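Local coordinates for glycerophosphoryl diester phosphodiesterase (Agrobacterium tumefaciens str. C58, PDB 3KS6), which belongs to the glycerophosphoryl diester phosphodiesterase family of TIM-barrel proteins and carries a magnesium ion held by acidic side chains, at residues F207-H213 with V226-D232; I218-D223 with L240-H244; H39-A45 with I64-L69; I174-I178 with Q199-L205; S7-G11 with G22-T26. The contacts are given in a common frame with arbitrary orientation. Where two conformers were deposited one is given. Residues are numbered along the deposited sequence.

The contacts belong to a TIM barrel with magnesium at Glu35, Asp37 and Glu105. Contact 1 joins two parallel barrel strands, and contact 5 lies beside it (centres 14 Å apart): strand 4-8 pairs with strand 228-231, and Asp232 OD1 meets His8 ND1 at 2.7 Å. Contact 2 packs outer helices behind contact 1 (centres 11 Å apart), Phe229 resting on Ile218 and Ala221. Contact 4 joins two other outer helices and touches contact 1 through Val200 and Phe207 (centres 18 Å apart). Contact 3 lies across the molecule from contact 1, centres 30 Å apart. The side chain of Arg9 (contact 5) lies about 5 Å from the magnesium, that of His39 (contact 3) about 9 Å.

Contact 1. Residues F207-H213 with V226-D232; sequences FGCWAAH and VKVFTTD
Two neighbouring parallel strands of the TIM barrel, 207-210 and 228-231, pair as the ends of a beta-alpha-beta crossover whose connection is helix 215-224. Their axes run 4.6 Å apart at 6°, with Cys209 bridged to Phe229. Four backbone hydrogen bonds set the register, the last beyond strand 207-210: Lys227 N to Phe207 O (2.9 Å), Cys209 N to Val228 O (2.8 Å), Thr230 N to Cys209 O (3.2 Å) and Ala212 N to Thr230 O (3.2 Å). A CB on Gly208 would clash with Val228 O.

Phe207 (t) and Val226 (m) meet through CE2 and CG1 at 3.9 Å; Cys209 (m) brings SG equally near Val226 CG1. The Phe229 ring (p) touches Ala212 CB through CD1 at 3.8 Å and continues onto Ile218 and Ala221. Trp210 (p) leads its indole away from the pairing, NE1 bonding Gly186 O, while its CB sits 3.1 Å from Thr230 OG1. Thr230 (p) faces the barrel interior beside His8, its OG1 hydrogen-bonded to an unidentified ligand, probably from the crystallisation liquor.

Past the strands, Ala211 takes positive phi (71°) and Ala212 centres an inverse gamma turn, its O accepting Thr231 OG1 (t) at 2.7 Å. Asp232 (m) bonds His8 through OD1 and lays CG over one face of the His213 ring. His213 adopts m (chi2 -42°), placing ND1 to accept Asp232 N at 2.9 Å.

Contact 2. Residues I218-D223 with L240-H244; sequences ITKALD and LRTEH
A histidine-carboxylate hydrogen bond links the two helices at the C-terminal ends of these segments: His244 NE2 donates to Asp223 OD1 at 2.7 Å, while Leu222 CB lies over the same imidazole in a CH-pi contact, 3.8 Å from the ring centroid and 15° off its normal. His244 takes chi1 -159° (t) and chi2 -86°; Asp223 is m with chi2 -11°. The segments 218-223 and 240-244 are regular alpha-helix, crossing at -40° with axes 10.3 Å apart, and the nearest CA pairs are Leu222-Arg241 (6.9 Å) and Thr219-Leu240 (7.0 Å). They belong to helices 215-224 and 234-249, successive outer helices of the TIM barrel separated in the chain by strand 228-231, whose Phe229 is covered by Ile218 and Leu222. Leu222 (m, t) buries the most surface, 91 Å², its CD1 3.6 Å from Arg241 CA and its CD2 3.7 Å from Arg241 CG. Arg241 then leads away to bond Thr3 and Glu32. Ile218 (m, t) sets CG2 3.6 Å from CD1 of Leu240 (m, t).

Contact 3. Residues H39-A45 with I64-L69; sequences HPTADGA and IVDMTL
Hydrogen bonds fix a beta-hairpin turn against the run-up to a helix. Thr41 to Gly44 form a type I turn, and Thr41 N bonds Ala45 O at 3.0 Å. Residues 64-66 make a 3-10 turn closed by Met67 N to Ile64 O (2.9 Å); Met67 is modelled as selenomethionine. Across the segments, Ala42 N donates to Met67 O at 2.7 Å. Asp43 (p) accepts twice through OD1, from Leu69 N at 3.0 Å and from Thr41 OG1 at 2.6 Å, and that hydroxyl (Thr41 p) in turn accepts Ala45 N at 3.0 Å.

Two CA-H...O contacts add to these, Val65 CA to Pro40 O (3.2 Å) and Thr41 CA to Ile64 O (3.5 Å), near the closest CA pair, Thr41 and Val65 (4.2 Å).

Apolar packing completes the contact. Pro40 CG meets CG2 of Val65 (p) at 3.9 Å, Ala45 CB meets CD2 of Leu69 (t, p) at 4.0 Å, and Ile64 (m, t) sets CG2 4.0 Å from His39 CB.

The hairpin links antiparallel strands 33-40 and 46-48, with Ile64, Thr41 and Leu69 all touching Val47. Thr68 is the N-cap of helix 69-74, its OG1 bonded to Lys71 N.

Contact 4. Residues I174-I178 with Q199-L205; sequences IETAI and QVQAAGL
Ile174 buries 100 Å² in this contact and is its centre. Projecting from a regular alpha-helical segment, 174-178, it adopts chi1 -68° (m) and chi2 162° (t), which sends CD1 along the facing helix, 3.6 Å from Gln199 CG and 3.8 Å from Val200 CA. Its CG2 branch presses on Ala203 CB at 3.3 Å, a tight approach, and reaches CD1 of Leu205 at 4.0 Å. The nearest CA atoms are those of Ile174 and Val200, 6.6 Å apart.

Leu205 (m, t) covers the next largest area, 56 Å². Its CD1 also meets Ala177 CB at 4.1 Å, and its CD2 lies 4.4 Å from CG1 of Ile178 (m, t). The two helices, 162-179 and 194-202, are successive outer helices of the TIM barrel; strand 184-188 separates them in the chain. A Schellman motif ends helix 194-202 and turns the chain toward strand 206-210: Gly204 has positive phi (90/5), Leu205 N bonds Val200 O at 3.3 Å, and Gly204 N bonds Gln201 O at 3.0 Å. A side chain at Gly204 would jam against the preceding carbonyl oxygen.

Ala203, just before that glycine, points toward the other helix, and its CB lies 4.3 Å from Ile178 CD1. No hydrogen bond crosses between the segments, and the packing is built from aliphatic groups, including the methylenes of Gln199 (t, t).

Contact 5. Residues S7-G11 with G22-T26; sequences SHRGG and GFTAT. With ACT (acetate ion), chain H.
At the magnesium-bearing end of the TIM barrel, the chain leaves strand 4-8 in a turn that packs against helix 20-27, with His8 and Arg9 pointing away from that helix. Ser7 to Gly10 form a type II turn, with His8 at -74/113 and Arg9 at 59/28; its Gly10 N to Ser7 O bond is weak (3.4 Å), whereas Gly11 N to His8 O is 2.8 Å. Gly11 is the N-cap of helix 12-15.

Gly10 (84/1) and Phe23 are the nearest CA pair, 4.5 Å apart, and a CB on Gly10 would crowd Phe23 CD1 and Gly22 C. A CB on Gly22 would clash with Gly10 O. Phe23 (m, chi2 -60°) lays its ring against the turn, CE1 3.6 Å from Gly10 N, with Arg9 O over one face; beyond, it touches Leu91 and Leu94 of helix 88-95. One hydrogen bond crosses: Ser7 OG (t) donates to Thr26 OG1 (m) at 2.8 Å.

Away from helix 20-27, Arg9 forms a salt bridge with Asp17 through NH1, and its side chain lies about 5 Å from the magnesium. An acetate, probably from the crystallisation liquor, accepts with OXT from Arg9 NH2 at 2.7 Å and His8 NE2 at 2.9 Å.

Contact 1. Residues F207-H213 with V226-D232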
# COMPACT_ATOMS: atom_id res chain seq x y z
N PHE A 207 8.22 -2.23 12.52
CA PHE A 207 7.97 -3.52 11.88
C PHE A 207 6.50 -3.73 11.61
O PHE A 207 5.69 -3.77 12.53
CB PHE A 207 8.47 -4.69 12.78
CG PHE A 207 8.30 -6.08 12.15
CD1 PHE A 207 9.24 -6.57 11.24
CD2 PHE A 207 7.22 -6.87 12.48
CE1 PHE A 207 9.09 -7.82 10.66
CE2 PHE A 207 7.06 -8.14 11.89
CZ PHE A 207 7.98 -8.60 10.97
N GLY A 208 6.16 -3.92 10.35
CA GLY A 208 4.81 -4.25 9.95
C GLY A 208 4.74 -5.30 8.85
O GLY A 208 5.77 -5.81 8.39
N CYS A 209 3.52 -5.62 8.43
CA CYS A 209 3.31 -6.70 7.48
C CYS A 209 2.35 -6.36 6.36
O CYS A 209 1.65 -5.32 6.35
CB CYS A 209 2.86 -7.99 8.21
SG CYS A 209 3.95 -8.51 9.53
N TRP A 210 2.34 -7.24 5.36
CA TRP A 210 1.43 -7.15 4.23
C TRP A 210 1.01 -8.57 3.81
O TRP A 210 1.56 -9.58 4.29
CB TRP A 210 2.00 -6.33 3.06
CG TRP A 210 3.41 -6.65 2.68
CD1 TRP A 210 4.52 -6.14 3.23
CD2 TRP A 210 3.84 -7.56 1.65
NE1 TRP A 210 5.64 -6.68 2.62
CE2 TRP A 210 5.24 -7.54 1.64
CE3 TRP A 210 3.17 -8.36 0.71
CZ2 TRP A 210 5.98 -8.33 0.77
CZ3 TRP A 210 3.90 -9.12 -0.15
CH2 TRP A 210 5.30 -9.11 -0.12
N ALA A 211 -0.03 -8.62 3.01
CA ALA A 211 -0.64 -9.85 2.49
C ALA A 211 -1.37 -10.68 3.54
O ALA A 211 -1.45 -11.89 3.41
CB ALA A 211 0.39 -10.73 1.69
N ALA A 212 -1.92 -10.01 4.56
CA ALA A 212 -2.64 -10.69 5.66
C ALA A 212 -4.11 -10.77 5.29
O ALA A 212 -4.91 -9.96 5.72
CB ALA A 212 -2.47 -9.95 6.93
N HIS A 213 -4.45 -11.76 4.48
CA HIS A 213 -5.79 -11.86 3.89
C HIS A 213 -6.74 -12.87 4.54
O HIS A 213 -7.96 -12.75 4.38
CB HIS A 213 -5.66 -12.17 2.40
CG HIS A 213 -4.77 -11.23 1.67
ND1 HIS A 213 -4.77 -9.86 1.88
CD2 HIS A 213 -3.84 -11.46 0.72
CE1 HIS A 213 -3.89 -9.29 1.07
NE2 HIS A 213 -3.31 -10.24 0.36
N VAL A 226 2.24 -6.27 15.57
CA VAL A 226 2.96 -5.53 14.53
C VAL A 226 2.38 -4.11 14.38
O VAL A 226 1.24 -3.84 14.78
CB VAL A 226 2.97 -6.30 13.19
CG1 VAL A 226 3.51 -7.74 13.37
CG2 VAL A 226 1.62 -6.26 12.50
N LYS A 227 3.16 -3.19 13.80
CA LYS A 227 2.72 -1.81 13.69
C LYS A 227 1.48 -1.67 12.85
O LYS A 227 0.56 -0.91 13.20
CB LYS A 227 3.85 -0.93 13.10
CG LYS A 227 3.47 0.52 12.99
CD LYS A 227 4.64 1.38 12.43
CE LYS A 227 4.21 2.84 12.26
NZ LYS A 227 5.40 3.65 11.89
N VAL A 228 1.45 -2.36 11.71
CA VAL A 228 0.39 -2.21 10.74
C VAL A 228 0.45 -3.43 9.85
O VAL A 228 1.54 -4.05 9.73
CB VAL A 228 0.61 -0.95 9.88
CG1 VAL A 228 1.97 -1.00 9.15
CG2 VAL A 228 -0.57 -0.73 8.87
N PHE A 229 -0.70 -3.77 9.26
CA PHE A 229 -0.75 -4.76 8.18
C PHE A 229 -1.74 -4.35 7.13
O PHE A 229 -2.74 -3.69 7.45
CB PHE A 229 -1.05 -6.19 8.67
CG PHE A 229 -2.39 -6.35 9.35
CD1 PHE A 229 -3.48 -6.73 8.61
CD2 PHE A 229 -2.53 -6.21 10.73
CE1 PHE A 229 -4.78 -6.87 9.21
CE2 PHE A 229 -3.79 -6.39 11.36
CZ PHE A 229 -4.90 -6.73 10.60
N THR A 230 -1.44 -4.66 5.87
CA THR A 230 -2.41 -4.52 4.79
C THR A 230 -3.20 -5.83 4.64
O THR A 230 -2.70 -6.92 4.88
CB THR A 230 -1.80 -4.16 3.47
OG1 THR A 230 -0.87 -5.19 3.08
CG2 THR A 230 -1.12 -2.73 3.56
N THR A 231 -4.48 -5.68 4.28
CA THR A 231 -5.39 -6.83 4.13
C THR A 231 -6.41 -6.62 3.03
O THR A 231 -6.98 -5.54 2.86
CB THR A 231 -6.16 -7.15 5.46
OG1 THR A 231 -7.04 -8.30 5.31
CG2 THR A 231 -6.97 -5.93 5.95
N ASP A 232 -6.66 -7.69 2.30
CA ASP A 232 -7.73 -7.73 1.30
C ASP A 232 -9.11 -7.96 1.92
O ASP A 232 -10.10 -7.95 1.18
CB ASP A 232 -7.49 -8.85 0.26
CG ASP A 232 -6.48 -8.47 -0.78
OD1 ASP A 232 -6.17 -7.26 -0.92
OD2 ASP A 232 -6.03 -9.40 -1.49

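Contact 2. Residues I218-D223 with L240-H244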
# COMPACT_ATOMS: atom_id res chain seq x y z
N ILE A 218 -4.29 -12.65 9.72
CA ILE A 218 -4.72 -11.49 10.47
C ILE A 218 -4.47 -11.69 11.97
O ILE A 218 -3.90 -10.81 12.61
CB ILE A 218 -6.20 -11.15 10.20
CG1 ILE A 218 -6.42 -10.69 8.74
CG2 ILE A 218 -6.70 -10.09 11.22
CD1 ILE A 218 -7.87 -10.69 8.28
N THR A 219 -4.87 -12.84 12.50
CA THR A 219 -4.68 -13.12 13.94
C THR A 219 -3.19 -13.21 14.29
O THR A 219 -2.76 -12.76 15.35
CB THR A 219 -5.43 -14.43 14.34
OG1 THR A 219 -6.83 -14.24 14.18
CG2 THR A 219 -5.08 -14.81 15.76
N LYS A 220 -2.37 -13.73 13.37
CA LYS A 220 -0.94 -13.78 13.62
C LYS A 220 -0.38 -12.35 13.76
O LYS A 220 0.39 -12.06 14.67
CB LYS A 220 -0.23 -14.52 12.50
CG LYS A 220 1.27 -14.47 12.53
CD LYS A 220 1.80 -15.22 11.32
CE LYS A 220 3.30 -15.16 11.27
NZ LYS A 220 3.80 -15.94 10.09
N ALA A 221 -0.78 -11.48 12.85
CA ALA A 221 -0.37 -10.06 12.86
C ALA A 221 -0.77 -9.37 14.19
O ALA A 221 0.04 -8.67 14.83
CB ALA A 221 -1.01 -9.33 11.62
N LEU A 222 -2.02 -9.60 14.62
CA LEU A 222 -2.51 -9.06 15.89
C LEU A 222 -1.79 -9.64 17.09
O LEU A 222 -1.40 -8.89 17.98
CB LEU A 222 -4.03 -9.23 16.00
CG LEU A 222 -4.92 -8.52 14.97
CD1 LEU A 222 -6.38 -9.08 14.97
CD2 LEU A 222 -4.90 -6.96 15.19
N ASP A 223 -1.57 -10.96 17.10
CA ASP A 223 -0.81 -11.65 18.15
C ASP A 223 0.61 -11.17 18.22
O ASP A 223 1.14 -11.01 19.29
CB ASP A 223 -0.79 -13.18 17.94
CG ASP A 223 -2.11 -13.85 18.30
OD1 ASP A 223 -2.98 -13.18 18.92
OD2 ASP A 223 -2.27 -15.04 17.95
N LEU A 240 -11.89 -9.09 13.77
CA LEU A 240 -10.89 -9.85 14.52
C LEU A 240 -10.12 -8.97 15.48
O LEU A 240 -9.80 -9.40 16.60
CB LEU A 240 -9.92 -10.55 13.55
CG LEU A 240 -10.45 -11.77 12.84
CD1 LEU A 240 -9.45 -12.31 11.83
CD2 LEU A 240 -10.76 -12.84 13.91
N ARG A 241 -9.81 -7.73 15.08
CA ARG A 241 -9.05 -6.85 15.97
C ARG A 241 -9.92 -6.47 17.19
O ARG A 241 -9.44 -6.49 18.32
CB ARG A 241 -8.54 -5.60 15.24
CG ARG A 241 -7.73 -4.71 16.11
CD ARG A 241 -7.13 -3.53 15.39
NE ARG A 241 -8.15 -2.62 14.89
CZ ARG A 241 -7.89 -1.49 14.23
NH1 ARG A 241 -6.65 -1.13 13.99
NH2 ARG A 241 -8.87 -0.74 13.78
N THR A 242 -11.18 -6.14 16.96
CA THR A 242 -12.10 -5.81 18.05
C THR A 242 -12.17 -6.94 19.10
O THR A 242 -12.05 -6.71 20.30
CB THR A 242 -13.47 -5.43 17.51
OG1 THR A 242 -13.35 -4.19 16.82
CG2 THR A 242 -14.50 -5.33 18.64
N GLU A 243 -12.32 -8.15 18.61
CA GLU A 243 -12.33 -9.36 19.41
C GLU A 243 -11.00 -9.54 20.15
O GLU A 243 -10.97 -9.82 21.37
CB GLU A 243 -12.65 -10.51 18.44
CG GLU A 243 -12.64 -11.93 18.93
CD GLU A 243 -12.76 -12.89 17.73
OE1 GLU A 243 -11.80 -13.65 17.48
OE2 GLU A 243 -13.79 -12.82 17.00
N HIS A 244 -9.88 -9.30 19.45
CA HIS A 244 -8.52 -9.40 20.03
C HIS A 244 -8.34 -8.41 21.22
O HIS A 244 -7.73 -8.74 22.25
CB HIS A 244 -7.46 -9.13 18.95
CG HIS A 244 -6.10 -9.67 19.28
ND1 HIS A 244 -5.17 -8.97 20.02
CD2 HIS A 244 -5.50 -10.84 18.95
CE1 HIS A 244 -4.08 -9.69 20.16
NE2 HIS A 244 -4.25 -10.84 19.52

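Contact 3. Residues H39-A45 with I64-L69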
# COMPACT_ATOMS: atom_id res chain seq x y z
N HIS A 39 0.23 4.70 -11.08
CA HIS A 39 1.00 4.68 -12.34
C HIS A 39 0.72 5.92 -13.18
O HIS A 39 -0.40 6.46 -13.15
CB HIS A 39 0.63 3.44 -13.16
CG HIS A 39 0.98 2.16 -12.48
ND1 HIS A 39 2.21 1.56 -12.60
CD2 HIS A 39 0.26 1.40 -11.61
CE1 HIS A 39 2.23 0.46 -11.86
NE2 HIS A 39 1.06 0.35 -11.25
N PRO A 40 1.72 6.40 -13.93
CA PRO A 40 1.47 7.52 -14.83
C PRO A 40 0.86 7.07 -16.13
O PRO A 40 1.12 5.94 -16.55
CB PRO A 40 2.88 8.06 -15.07
CG PRO A 40 3.76 6.85 -14.97
CD PRO A 40 3.12 5.96 -13.97
N THR A 41 0.05 7.92 -16.77
CA THR A 41 -0.41 7.70 -18.14
C THR A 41 0.52 8.40 -19.12
O THR A 41 1.46 9.11 -18.71
CB THR A 41 -1.82 8.22 -18.36
OG1 THR A 41 -1.79 9.66 -18.26
CG2 THR A 41 -2.80 7.59 -17.33
N ALA A 42 0.32 8.18 -20.42
CA ALA A 42 1.18 8.82 -21.43
C ALA A 42 1.01 10.34 -21.46
O ALA A 42 1.98 11.06 -21.73
CB ALA A 42 0.94 8.20 -22.85
N ASP A 43 -0.18 10.81 -21.12
CA ASP A 43 -0.54 12.22 -21.18
C ASP A 43 -0.48 12.94 -19.83
O ASP A 43 -1.12 13.97 -19.64
CB ASP A 43 -1.92 12.44 -21.88
CG ASP A 43 -3.09 11.75 -21.17
OD1 ASP A 43 -2.86 10.79 -20.40
OD2 ASP A 43 -4.25 12.17 -21.41
N GLY A 44 0.25 12.36 -18.88
CA GLY A 44 0.60 13.05 -17.65
C GLY A 44 -0.38 13.00 -16.51
O GLY A 44 -0.33 13.85 -15.63
N ALA A 45 -1.23 11.99 -16.50
CA ALA A 45 -2.20 11.80 -15.44
C ALA A 45 -1.67 10.70 -14.51
O ALA A 45 -0.67 10.05 -14.83
CB ALA A 45 -3.54 11.41 -16.01
N ILE A 64 -0.10 1.07 -18.82
CA ILE A 64 -0.77 2.33 -18.52
C ILE A 64 0.04 3.55 -19.03
O ILE A 64 -0.54 4.48 -19.62
CB ILE A 64 -1.03 2.45 -16.99
CG1 ILE A 64 -2.07 1.38 -16.54
CG2 ILE A 64 -1.45 3.89 -16.59
CD1 ILE A 64 -2.21 1.19 -14.96
N VAL A 65 1.37 3.50 -18.85
CA VAL A 65 2.23 4.63 -19.22
C VAL A 65 2.24 4.90 -20.74
O VAL A 65 2.62 5.99 -21.14
CB VAL A 65 3.66 4.45 -18.70
CG1 VAL A 65 4.37 3.35 -19.45
CG2 VAL A 65 4.44 5.80 -18.70
N ASP A 66 1.84 3.91 -21.55
CA ASP A 66 1.76 4.04 -23.01
C ASP A 66 0.37 4.52 -23.47
O ASP A 66 0.14 4.72 -24.66
CB ASP A 66 2.04 2.70 -23.68
CG ASP A 66 3.46 2.22 -23.51
OD1 ASP A 66 4.35 3.04 -23.25
OD2 ASP A 66 3.67 0.99 -23.65
N MSE A 67 -0.55 4.73 -22.53
CA MSE A 67 -1.94 5.03 -22.87
C MSE A 67 -2.34 6.39 -22.34
O MSE A 67 -1.84 6.81 -21.31
CB MSE A 67 -2.86 3.99 -22.18
CG MSE A 67 -2.68 2.58 -22.66
SE MSE A 67 -3.79 1.36 -21.54
CE MSE A 67 -3.25 -0.06 -22.22
N THR A 68 -3.31 7.04 -23.00
CA THR A 68 -3.88 8.25 -22.47
C THR A 68 -4.83 7.90 -21.34
O THR A 68 -5.33 6.77 -21.27
CB THR A 68 -4.70 9.01 -23.54
OG1 THR A 68 -5.78 8.18 -23.98
CG2 THR A 68 -3.81 9.41 -24.71
N LEU A 69 -5.12 8.87 -20.49
CA LEU A 69 -6.13 8.68 -19.46
C LEU A 69 -7.46 8.29 -20.07
O LEU A 69 -8.13 7.43 -19.53
CB LEU A 69 -6.31 9.95 -18.61
CG LEU A 69 -7.34 9.86 -17.49
CD1 LEU A 69 -6.97 8.71 -16.50
CD2 LEU A 69 -7.47 11.23 -16.77

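Contact 4. Residues I174-I178 with Q199-L205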
# COMPACT_ATOMS: atom_id res chain seq x y z
N ILE A 174 18.31 -5.30 7.44
CA ILE A 174 18.36 -4.27 8.44
C ILE A 174 19.50 -3.29 8.17
O ILE A 174 19.29 -2.07 8.25
CB ILE A 174 18.43 -4.88 9.90
CG1 ILE A 174 17.11 -5.60 10.21
CG2 ILE A 174 18.74 -3.81 10.95
CD1 ILE A 174 17.21 -6.60 11.41
N GLU A 175 20.69 -3.81 7.81
CA GLU A 175 21.85 -2.99 7.41
C GLU A 175 21.44 -1.97 6.34
O GLU A 175 21.74 -0.78 6.41
CB GLU A 175 22.93 -3.84 6.72
CG GLU A 175 23.77 -4.78 7.57
CD GLU A 175 24.58 -5.80 6.73
OE1 GLU A 175 24.65 -5.70 5.46
OE2 GLU A 175 25.16 -6.71 7.37
N THR A 176 20.77 -2.52 5.33
CA THR A 176 20.40 -1.79 4.15
C THR A 176 19.41 -0.69 4.44
O THR A 176 19.56 0.47 4.00
CB THR A 176 19.85 -2.77 3.08
OG1 THR A 176 20.85 -3.76 2.82
CG2 THR A 176 19.49 -2.02 1.80
N ALA A 177 18.40 -1.01 5.23
CA ALA A 177 17.44 -0.00 5.64
C ALA A 177 18.14 1.15 6.39
O ALA A 177 17.90 2.31 6.10
CB ALA A 177 16.33 -0.63 6.52
N ILE A 178 19.02 0.83 7.32
CA ILE A 178 19.72 1.83 8.09
C ILE A 178 20.58 2.72 7.19
O ILE A 178 20.55 3.96 7.33
CB ILE A 178 20.55 1.19 9.23
CG1 ILE A 178 19.58 0.61 10.29
CG2 ILE A 178 21.50 2.22 9.87
CD1 ILE A 178 20.28 -0.31 11.29
N GLN A 199 14.43 -8.72 16.09
CA GLN A 199 15.69 -8.30 15.48
C GLN A 199 15.54 -6.91 14.81
O GLN A 199 16.42 -6.02 14.95
CB GLN A 199 16.14 -9.35 14.47
CG GLN A 199 17.53 -9.07 13.97
CD GLN A 199 18.03 -10.09 13.02
OE1 GLN A 199 17.41 -11.13 12.84
NE2 GLN A 199 19.19 -9.81 12.42
N VAL A 200 14.42 -6.74 14.10
CA VAL A 200 14.12 -5.49 13.40
C VAL A 200 13.94 -4.33 14.44
O VAL A 200 14.54 -3.27 14.34
CB VAL A 200 12.90 -5.66 12.49
CG1 VAL A 200 12.42 -4.35 11.95
CG2 VAL A 200 13.20 -6.67 11.36
N GLN A 201 13.13 -4.56 15.46
CA GLN A 201 12.93 -3.53 16.48
C GLN A 201 14.16 -3.20 17.32
O GLN A 201 14.34 -2.05 17.72
CB GLN A 201 11.71 -3.90 17.34
CG GLN A 201 10.45 -3.85 16.54
CD GLN A 201 9.22 -4.10 17.36
OE1 GLN A 201 9.30 -4.66 18.46
NE2 GLN A 201 8.08 -3.72 16.83
N ALA A 202 15.02 -4.19 17.55
CA ALA A 202 16.25 -4.00 18.31
C ALA A 202 17.20 -3.08 17.56
O ALA A 202 18.02 -2.40 18.18
CB ALA A 202 16.94 -5.35 18.59
N ALA A 203 17.06 -3.02 16.23
CA ALA A 203 17.83 -2.11 15.37
C ALA A 203 17.22 -0.70 15.26
O ALA A 203 17.73 0.19 14.53
CB ALA A 203 18.00 -2.75 13.95
N GLY A 204 16.13 -0.47 15.97
CA GLY A 204 15.48 0.82 15.96
C GLY A 204 14.42 1.04 14.90
O GLY A 204 13.86 2.14 14.81
N LEU A 205 14.11 -0.01 14.13
CA LEU A 205 13.20 0.07 13.01
C LEU A 205 11.80 -0.35 13.38
O LEU A 205 11.63 -1.25 14.22
CB LEU A 205 13.67 -0.86 11.89
CG LEU A 205 15.06 -0.65 11.26
CD1 LEU A 205 15.31 -1.78 10.28
CD2 LEU A 205 15.18 0.72 10.61

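Contact 5. Residues S7-G11 with G22-T26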
# COMPACT_ATOMS: atom_id res chain seq x y z
N SER A 7 -6.46 -1.06 4.39
CA SER A 7 -7.28 -1.78 3.43
C SER A 7 -6.54 -1.88 2.09
O SER A 7 -6.33 -0.88 1.43
CB SER A 7 -8.58 -1.02 3.23
OG SER A 7 -9.42 -1.58 2.25
N HIS A 8 -6.18 -3.11 1.70
CA HIS A 8 -5.32 -3.37 0.53
C HIS A 8 -6.09 -3.14 -0.74
O HIS A 8 -7.03 -3.86 -1.04
CB HIS A 8 -4.76 -4.79 0.61
CG HIS A 8 -3.69 -5.10 -0.41
ND1 HIS A 8 -3.79 -6.15 -1.31
CD2 HIS A 8 -2.49 -4.52 -0.64
CE1 HIS A 8 -2.71 -6.17 -2.07
NE2 HIS A 8 -1.89 -5.22 -1.67
N ARG A 9 -5.69 -2.12 -1.48
CA ARG A 9 -6.33 -1.76 -2.74
C ARG A 9 -7.83 -1.44 -2.56
O ARG A 9 -8.62 -1.61 -3.48
CB ARG A 9 -6.12 -2.86 -3.80
CG ARG A 9 -4.69 -3.34 -3.91
CD ARG A 9 -4.48 -4.30 -5.07
NE ARG A 9 -3.21 -5.00 -4.91
CZ ARG A 9 -2.86 -6.13 -5.53
NH1 ARG A 9 -3.68 -6.72 -6.39
NH2 ARG A 9 -1.68 -6.66 -5.26
N GLY A 10 -8.20 -0.96 -1.38
CA GLY A 10 -9.58 -0.68 -1.07
C GLY A 10 -10.36 -1.89 -0.59
O GLY A 10 -11.54 -1.76 -0.37
N GLY A 11 -9.70 -3.06 -0.48
CA GLY A 11 -10.30 -4.30 0.05
C GLY A 11 -10.62 -5.27 -1.08
O GLY A 11 -11.79 -5.61 -1.31
N GLY A 22 -14.77 -0.21 -3.48
CA GLY A 22 -13.88 -0.54 -2.36
C GLY A 22 -13.30 0.69 -1.69
O GLY A 22 -13.30 0.81 -0.47
N PHE A 23 -12.84 1.64 -2.49
CA PHE A 23 -12.26 2.82 -1.87
C PHE A 23 -13.31 3.65 -1.08
O PHE A 23 -12.99 4.27 -0.07
CB PHE A 23 -11.53 3.67 -2.89
CG PHE A 23 -10.27 3.05 -3.42
CD1 PHE A 23 -9.22 2.74 -2.56
CD2 PHE A 23 -10.07 2.86 -4.79
CE1 PHE A 23 -8.05 2.19 -3.03
CE2 PHE A 23 -8.88 2.32 -5.24
CZ PHE A 23 -7.87 2.00 -4.36
N THR A 24 -14.55 3.62 -1.56
CA THR A 24 -15.66 4.35 -0.94
C THR A 24 -16.03 3.66 0.36
O THR A 24 -16.14 4.31 1.40
CB THR A 24 -16.87 4.48 -1.93
OG1 THR A 24 -16.46 5.20 -3.09
CG2 THR A 24 -18.04 5.26 -1.31
N ALA A 25 -16.16 2.34 0.31
CA ALA A 25 -16.54 1.57 1.48
C ALA A 25 -15.44 1.69 2.52
O ALA A 25 -15.71 1.90 3.70
CB ALA A 25 -16.83 0.09 1.12
N THR A 26 -14.19 1.59 2.09
CA THR A 26 -13.06 1.71 3.02
C THR A 26 -13.01 3.05 3.77
O THR A 26 -12.72 3.09 4.98
CB THR A 26 -11.73 1.50 2.27
OG1 THR A 26 -11.62 0.10 1.89
CG2 THR A 26 -10.55 1.84 3.18
C ACT H . 1.05 -6.82 -2.88
O ACT H . 0.59 -7.82 -2.27
OXT ACT H . 0.24 -6.01 -3.42
CH3 ACT H . 2.53 -6.58 -2.99